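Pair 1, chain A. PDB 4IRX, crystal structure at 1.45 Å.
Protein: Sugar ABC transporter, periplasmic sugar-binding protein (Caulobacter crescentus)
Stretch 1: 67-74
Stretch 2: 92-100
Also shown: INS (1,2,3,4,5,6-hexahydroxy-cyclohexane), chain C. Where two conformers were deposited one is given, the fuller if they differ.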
# COMPACT_ATOMS: atom_id res chain seq x y z
N VAL A 67 -7.76 -18.23 -12.45
CA VAL A 67 -7.70 -16.82 -12.04
C VAL A 67 -6.64 -16.65 -10.99
O VAL A 67 -6.54 -17.47 -10.06
CB VAL A 67 -9.04 -16.31 -11.45
CG1 VAL A 67 -8.92 -14.82 -11.18
CG2 VAL A 67 -10.19 -16.60 -12.39
N VAL A 68 -5.81 -15.63 -11.16
CA VAL A 68 -4.78 -15.30 -10.18
C VAL A 68 -4.97 -13.85 -9.77
O VAL A 68 -5.23 -12.99 -10.61
CB VAL A 68 -3.36 -15.52 -10.74
CG1 VAL A 68 -2.35 -15.16 -9.68
CG2 VAL A 68 -3.17 -16.97 -11.11
N ILE A 69 -4.91 -13.60 -8.46
CA ILE A 69 -4.92 -12.24 -7.93
C ILE A 69 -3.51 -11.94 -7.50
O ILE A 69 -2.91 -12.73 -6.78
CB ILE A 69 -5.86 -12.12 -6.73
CG1 ILE A 69 -7.30 -12.45 -7.16
CG2 ILE A 69 -5.78 -10.75 -6.11
CD1 ILE A 69 -8.27 -12.62 -5.97
N VAL A 70 -2.94 -10.85 -7.98
CA VAL A 70 -1.53 -10.57 -7.72
C VAL A 70 -1.31 -9.15 -7.19
O VAL A 70 -1.85 -8.17 -7.70
CB VAL A 70 -0.68 -10.85 -8.99
CG1 VAL A 70 -1.20 -10.09 -10.19
CG2 VAL A 70 0.80 -10.53 -8.75
N ALA A 71 -0.52 -9.07 -6.12
CA ALA A 71 0.03 -7.79 -5.68
C ALA A 71 1.50 -7.84 -6.10
O ALA A 71 2.32 -8.45 -5.39
CB ALA A 71 -0.10 -7.61 -4.17
N PRO A 72 1.83 -7.26 -7.27
CA PRO A 72 3.18 -7.47 -7.82
C PRO A 72 4.26 -6.80 -6.98
O PRO A 72 4.03 -5.67 -6.52
CB PRO A 72 3.12 -6.79 -9.19
CG PRO A 72 1.99 -5.77 -9.06
CD PRO A 72 0.98 -6.42 -8.14
N THR A 73 5.42 -7.43 -6.82
CA THR A 73 6.56 -6.82 -6.14
C THR A 73 7.00 -5.53 -6.83
O THR A 73 7.42 -4.58 -6.18
CB THR A 73 7.78 -7.77 -6.09
OG1 THR A 73 8.18 -8.08 -7.43
CG2 THR A 73 7.43 -9.04 -5.34
N ASP A 74 6.90 -5.52 -8.16
CA ASP A 74 7.24 -4.39 -8.99
C ASP A 74 6.22 -4.34 -10.15
O ASP A 74 6.04 -5.32 -10.87
CB ASP A 74 8.67 -4.55 -9.52
CG ASP A 74 9.15 -3.35 -10.30
OD1 ASP A 74 8.68 -3.15 -11.43
OD2 ASP A 74 10.02 -2.62 -9.78
N VAL A 92 -5.95 -12.61 -14.97
CA VAL A 92 -5.15 -11.93 -13.96
C VAL A 92 -5.82 -10.64 -13.52
O VAL A 92 -6.27 -9.82 -14.34
CB VAL A 92 -3.74 -11.61 -14.52
CG1 VAL A 92 -2.86 -10.86 -13.48
CG2 VAL A 92 -3.03 -12.90 -14.98
N ILE A 93 -5.88 -10.45 -12.20
CA ILE A 93 -6.32 -9.19 -11.64
C ILE A 93 -5.30 -8.76 -10.57
O ILE A 93 -4.80 -9.58 -9.80
CB ILE A 93 -7.76 -9.29 -11.09
CG1 ILE A 93 -8.30 -7.93 -10.63
CG2 ILE A 93 -7.84 -10.33 -10.01
CD1 ILE A 93 -9.82 -7.94 -10.46
N SER A 94 -4.95 -7.48 -10.56
CA SER A 94 -4.01 -6.98 -9.57
C SER A 94 -4.77 -6.38 -8.39
O SER A 94 -5.91 -5.93 -8.53
CB SER A 94 -3.02 -5.97 -10.18
OG SER A 94 -3.69 -4.82 -10.68
N VAL A 95 -4.12 -6.41 -7.23
CA VAL A 95 -4.68 -5.82 -6.03
C VAL A 95 -3.60 -4.96 -5.35
O VAL A 95 -2.42 -5.31 -5.35
CB VAL A 95 -5.27 -6.87 -5.06
CG1 VAL A 95 -4.18 -7.71 -4.42
CG2 VAL A 95 -6.13 -6.18 -3.96
N ASP A 96 -4.05 -3.82 -4.81
CA ASP A 96 -3.23 -2.85 -4.07
C ASP A 96 -2.32 -2.00 -4.93
O ASP A 96 -2.30 -0.76 -4.81
CB ASP A 96 -2.43 -3.49 -2.94
CG ASP A 96 -1.62 -2.45 -2.20
OD1 ASP A 96 -2.24 -1.66 -1.44
OD2 ASP A 96 -0.40 -2.39 -2.40
N ARG A 97 -1.54 -2.66 -5.77
CA ARG A 97 -0.73 -1.96 -6.79
C ARG A 97 -0.93 -2.66 -8.13
O ARG A 97 -1.30 -3.85 -8.20
CB ARG A 97 0.77 -1.86 -6.42
CG ARG A 97 1.57 -3.18 -6.48
CD ARG A 97 1.26 -4.10 -5.32
NE ARG A 97 1.69 -3.51 -4.05
CZ ARG A 97 2.95 -3.48 -3.60
NH1 ARG A 97 3.95 -4.05 -4.26
NH2 ARG A 97 3.22 -2.86 -2.46
N ASN A 98 -0.73 -1.90 -9.20
CA ASN A 98 -1.09 -2.40 -10.52
C ASN A 98 0.04 -3.12 -11.25
O ASN A 98 1.15 -3.23 -10.76
CB ASN A 98 -1.73 -1.29 -11.37
CG ASN A 98 -0.76 -0.19 -11.76
OD1 ASN A 98 0.41 -0.44 -12.05
ND2 ASN A 98 -1.27 1.06 -11.78
N ILE A 99 -0.30 -3.70 -12.40
CA ILE A 99 0.69 -4.20 -13.33
C ILE A 99 0.56 -3.35 -14.57
O ILE A 99 -0.56 -3.15 -15.07
CB ILE A 99 0.43 -5.67 -13.67
CG1 ILE A 99 0.73 -6.55 -12.44
CG2 ILE A 99 1.27 -6.10 -14.88
CD1 ILE A 99 0.41 -8.00 -12.63
N ALA A 100 1.68 -2.85 -15.09
CA ALA A 100 1.63 -1.88 -16.18
C ALA A 100 2.76 -2.07 -17.19
O ALA A 100 3.82 -2.61 -16.88
CB ALA A 100 1.65 -0.45 -15.62
C1 INS C . 0.26 -0.67 0.50
C2 INS C . 0.44 -0.31 1.94
C3 INS C . 1.67 -1.02 2.46
C4 INS C . 2.88 -0.59 1.70
C5 INS C . 2.75 -0.98 0.28
C6 INS C . 1.50 -0.39 -0.33
O1 INS C . -0.85 -0.00 -0.03
O2 INS C . 0.56 1.07 2.06
O3 INS C . 1.83 -0.78 3.84
O4 INS C . 4.03 -1.14 2.26
O5 INS C . 3.89 -0.58 -0.42
O6 INS C . 1.37 -0.72 -1.69
O HOH W 1 6.72 -3.99 -3.67

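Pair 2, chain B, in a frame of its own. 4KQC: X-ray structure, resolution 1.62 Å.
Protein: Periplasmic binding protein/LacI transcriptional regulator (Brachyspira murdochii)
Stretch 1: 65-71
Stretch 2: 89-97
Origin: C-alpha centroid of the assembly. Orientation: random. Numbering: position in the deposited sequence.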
# COMPACT_ATOMS: atom_id res chain seq x y z
N ALA B 65 10.99 -5.71 -23.40
CA ALA B 65 11.17 -5.56 -22.01
C ALA B 65 9.94 -6.05 -21.29
O ALA B 65 8.90 -6.25 -21.91
CB ALA B 65 11.42 -4.09 -21.68
N ILE B 66 10.05 -6.28 -19.98
CA ILE B 66 8.95 -6.73 -19.14
C ILE B 66 8.89 -5.81 -17.94
O ILE B 66 9.93 -5.57 -17.31
CB ILE B 66 9.18 -8.15 -18.63
CG1 ILE B 66 9.15 -9.12 -19.84
CG2 ILE B 66 8.13 -8.63 -17.61
CD1 ILE B 66 9.66 -10.52 -19.51
N ALA B 67 7.68 -5.36 -17.62
CA ALA B 67 7.40 -4.72 -16.32
C ALA B 67 6.53 -5.65 -15.54
O ALA B 67 5.52 -6.21 -16.08
CB ALA B 67 6.72 -3.37 -16.51
N PHE B 68 6.83 -5.83 -14.26
CA PHE B 68 6.22 -6.86 -13.44
C PHE B 68 5.89 -6.41 -12.01
O PHE B 68 6.77 -5.79 -11.35
CB PHE B 68 7.18 -8.08 -13.40
CG PHE B 68 6.63 -9.32 -12.59
CD1 PHE B 68 5.28 -9.69 -12.63
CD2 PHE B 68 7.49 -10.13 -11.83
CE1 PHE B 68 4.80 -10.81 -11.99
CE2 PHE B 68 7.00 -11.28 -11.17
CZ PHE B 68 5.65 -11.61 -11.22
N ALA B 69 4.66 -6.68 -11.58
CA ALA B 69 4.23 -6.48 -10.16
C ALA B 69 3.75 -7.81 -9.67
O ALA B 69 2.65 -8.20 -10.06
CB ALA B 69 3.08 -5.49 -10.09
N ALA B 70 4.53 -8.45 -8.81
CA ALA B 70 4.27 -9.86 -8.40
C ALA B 70 3.17 -9.88 -7.32
O ALA B 70 3.22 -9.09 -6.38
CB ALA B 70 5.51 -10.49 -7.86
N VAL B 71 2.20 -10.77 -7.47
CA VAL B 71 1.32 -11.12 -6.36
C VAL B 71 2.16 -12.00 -5.41
O VAL B 71 3.33 -12.32 -5.70
CB VAL B 71 0.01 -11.79 -6.82
CG1 VAL B 71 -0.84 -10.83 -7.69
CG2 VAL B 71 0.25 -13.14 -7.46
N LEU B 89 14.16 -6.13 -17.35
CA LEU B 89 13.12 -6.36 -16.36
C LEU B 89 13.00 -5.13 -15.44
O LEU B 89 13.98 -4.75 -14.81
CB LEU B 89 13.41 -7.64 -15.55
CG LEU B 89 12.40 -8.00 -14.49
CD1 LEU B 89 10.97 -8.25 -15.03
CD2 LEU B 89 12.93 -9.19 -13.69
N ILE B 90 11.78 -4.63 -15.33
CA ILE B 90 11.44 -3.48 -14.49
C ILE B 90 10.43 -3.96 -13.49
O ILE B 90 9.44 -4.63 -13.88
CB ILE B 90 10.81 -2.37 -15.35
CG1 ILE B 90 11.78 -1.86 -16.43
CG2 ILE B 90 10.22 -1.20 -14.55
CD1 ILE B 90 13.12 -1.43 -15.91
N GLY B 91 10.59 -3.63 -12.22
CA GLY B 91 9.48 -3.83 -11.27
C GLY B 91 8.56 -2.60 -11.24
O GLY B 91 8.99 -1.43 -11.48
N PHE B 92 7.32 -2.81 -10.85
CA PHE B 92 6.45 -1.72 -10.55
C PHE B 92 5.48 -2.02 -9.45
O PHE B 92 5.22 -3.17 -9.15
CB PHE B 92 5.81 -1.12 -11.81
CG PHE B 92 4.71 -1.92 -12.42
CD1 PHE B 92 4.99 -3.12 -12.99
CD2 PHE B 92 3.40 -1.47 -12.45
CE1 PHE B 92 4.01 -3.86 -13.59
CE2 PHE B 92 2.40 -2.20 -13.05
CZ PHE B 92 2.71 -3.43 -13.63
N ASP B 93 4.96 -0.98 -8.80
CA ASP B 93 4.17 -1.21 -7.56
C ASP B 93 5.08 -2.02 -6.57
O ASP B 93 6.28 -1.73 -6.47
CB ASP B 93 2.83 -1.90 -7.89
CG ASP B 93 1.87 -1.89 -6.76
OD1 ASP B 93 1.32 -0.77 -6.48
OD2 ASP B 93 1.68 -2.93 -6.13
N SER B 94 4.59 -3.09 -5.94
CA SER B 94 5.47 -3.84 -5.05
C SER B 94 6.58 -4.57 -5.80
O SER B 94 7.53 -5.10 -5.14
CB SER B 94 4.65 -4.78 -4.18
OG SER B 94 3.79 -5.52 -4.98
N GLY B 95 6.46 -4.69 -7.14
CA GLY B 95 7.57 -5.19 -7.95
C GLY B 95 7.90 -6.64 -7.66
O GLY B 95 7.00 -7.46 -7.53
N ILE B 96 9.18 -6.94 -7.60
CA ILE B 96 9.68 -8.30 -7.43
C ILE B 96 10.27 -8.35 -6.01
O ILE B 96 11.02 -7.42 -5.63
CB ILE B 96 10.82 -8.61 -8.41
CG1 ILE B 96 10.34 -8.71 -9.84
CG2 ILE B 96 11.50 -9.93 -8.08
CD1 ILE B 96 10.22 -7.44 -10.58
N LEU B 97 9.96 -9.36 -5.24
CA LEU B 97 10.54 -9.42 -3.88
C LEU B 97 12.04 -9.47 -4.00
O LEU B 97 12.57 -10.18 -4.84
CB LEU B 97 10.12 -10.67 -3.12
CG LEU B 97 8.75 -10.77 -2.52
CD1 LEU B 97 8.60 -12.17 -1.87
CD2 LEU B 97 8.45 -9.68 -1.52
O HOH W 2 5.26 -7.75 -5.50

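What most sharply separates the two contacts? It is how the loop after the second strand reaches back to the first stretch. In pair 1 a side chain does it: Arg97(A) NH1 donates a hydrogen bond to Pro72(A) O at 2.8 Å, and water 1 joins the same NH1 to Thr73(A) O. In pair 2 the backbone does it: Ala70(B) N donates to Gly95(B) O at 3.0 Å. Proline has no amide hydrogen, so Pro72(A), which matches Ala70(B), could not make that bond. A type II' turn from Phe92(B) to Gly95(B), closed by Gly95(B) N to Phe92(B) O at 2.8 Å, brings the glycine carbonyl into place. Ser94(B), the match of Arg97(A), reaches Ala70(B) O through water 2.

What geometry do they share? Two parallel strands lie side by side, their axes 4.6 Å apart at closest approach in both, and 14 central residues superpose with an RMSD of 0.8 Å. The hydrogen-bond ladder is the same. Ile93(A) N to Val68(A) O, 3.1 Å, corresponds to Ile90(B) N to Ile66(B) O, 2.9 Å; Val70(A) N to Ile93(A) O corresponds to Phe68(B) N to Ile90(B) O, each 2.9 Å. The third rung runs from Val95(A) N to Val70(A) O, 2.9 Å, and from Phe92(B) N to Phe68(B) O, 3.1 Å.

How do different side chains fill the matched positions? Where pair 1 has Ile69(A) against Val95(A), CG2 to CG1 3.8 Å, pair 2 has the small Ala67(B) against the large Phe92(B), CB to CD1 3.9 Å; here the bulk shifts from the first strand to the second. The phenylalanine ring also lies under Ala69(B), whose CB sits over its face, 4.1 Å from the centroid. On the other face, that of Val70(A) and Val92(A), both matched residues are larger in pair 2: Val70(A) CG1 meets Val92(A) CG1 at 3.8 Å and Ile99(A) CD1 at 3.6 Å, while Phe68(B) CB lies 4.1 Å from Leu89(B) CD1 and its CD2 3.8 Å from Ile96(B) CG1. Ser94(A) becomes Gly91(B), where a CB would be crowded by Gly95(B) CA.

What does the matched aspartate do? In pair 1, Asp96(A) accepts hydrogen bonds from both O1 and O6 of the bound inositol, a sugar-like polyol, in keeping with the protein's name, and its OD2 forms a salt bridge with Arg97(A) NE at 2.9 Å. Arg97(A) NH2 also donates to INS O6 at 2.9 Å. In pair 2, Asp93(B) OD2 accepts a weak hydrogen bond from Ser94(B) N at 2.9 Å, within the turn.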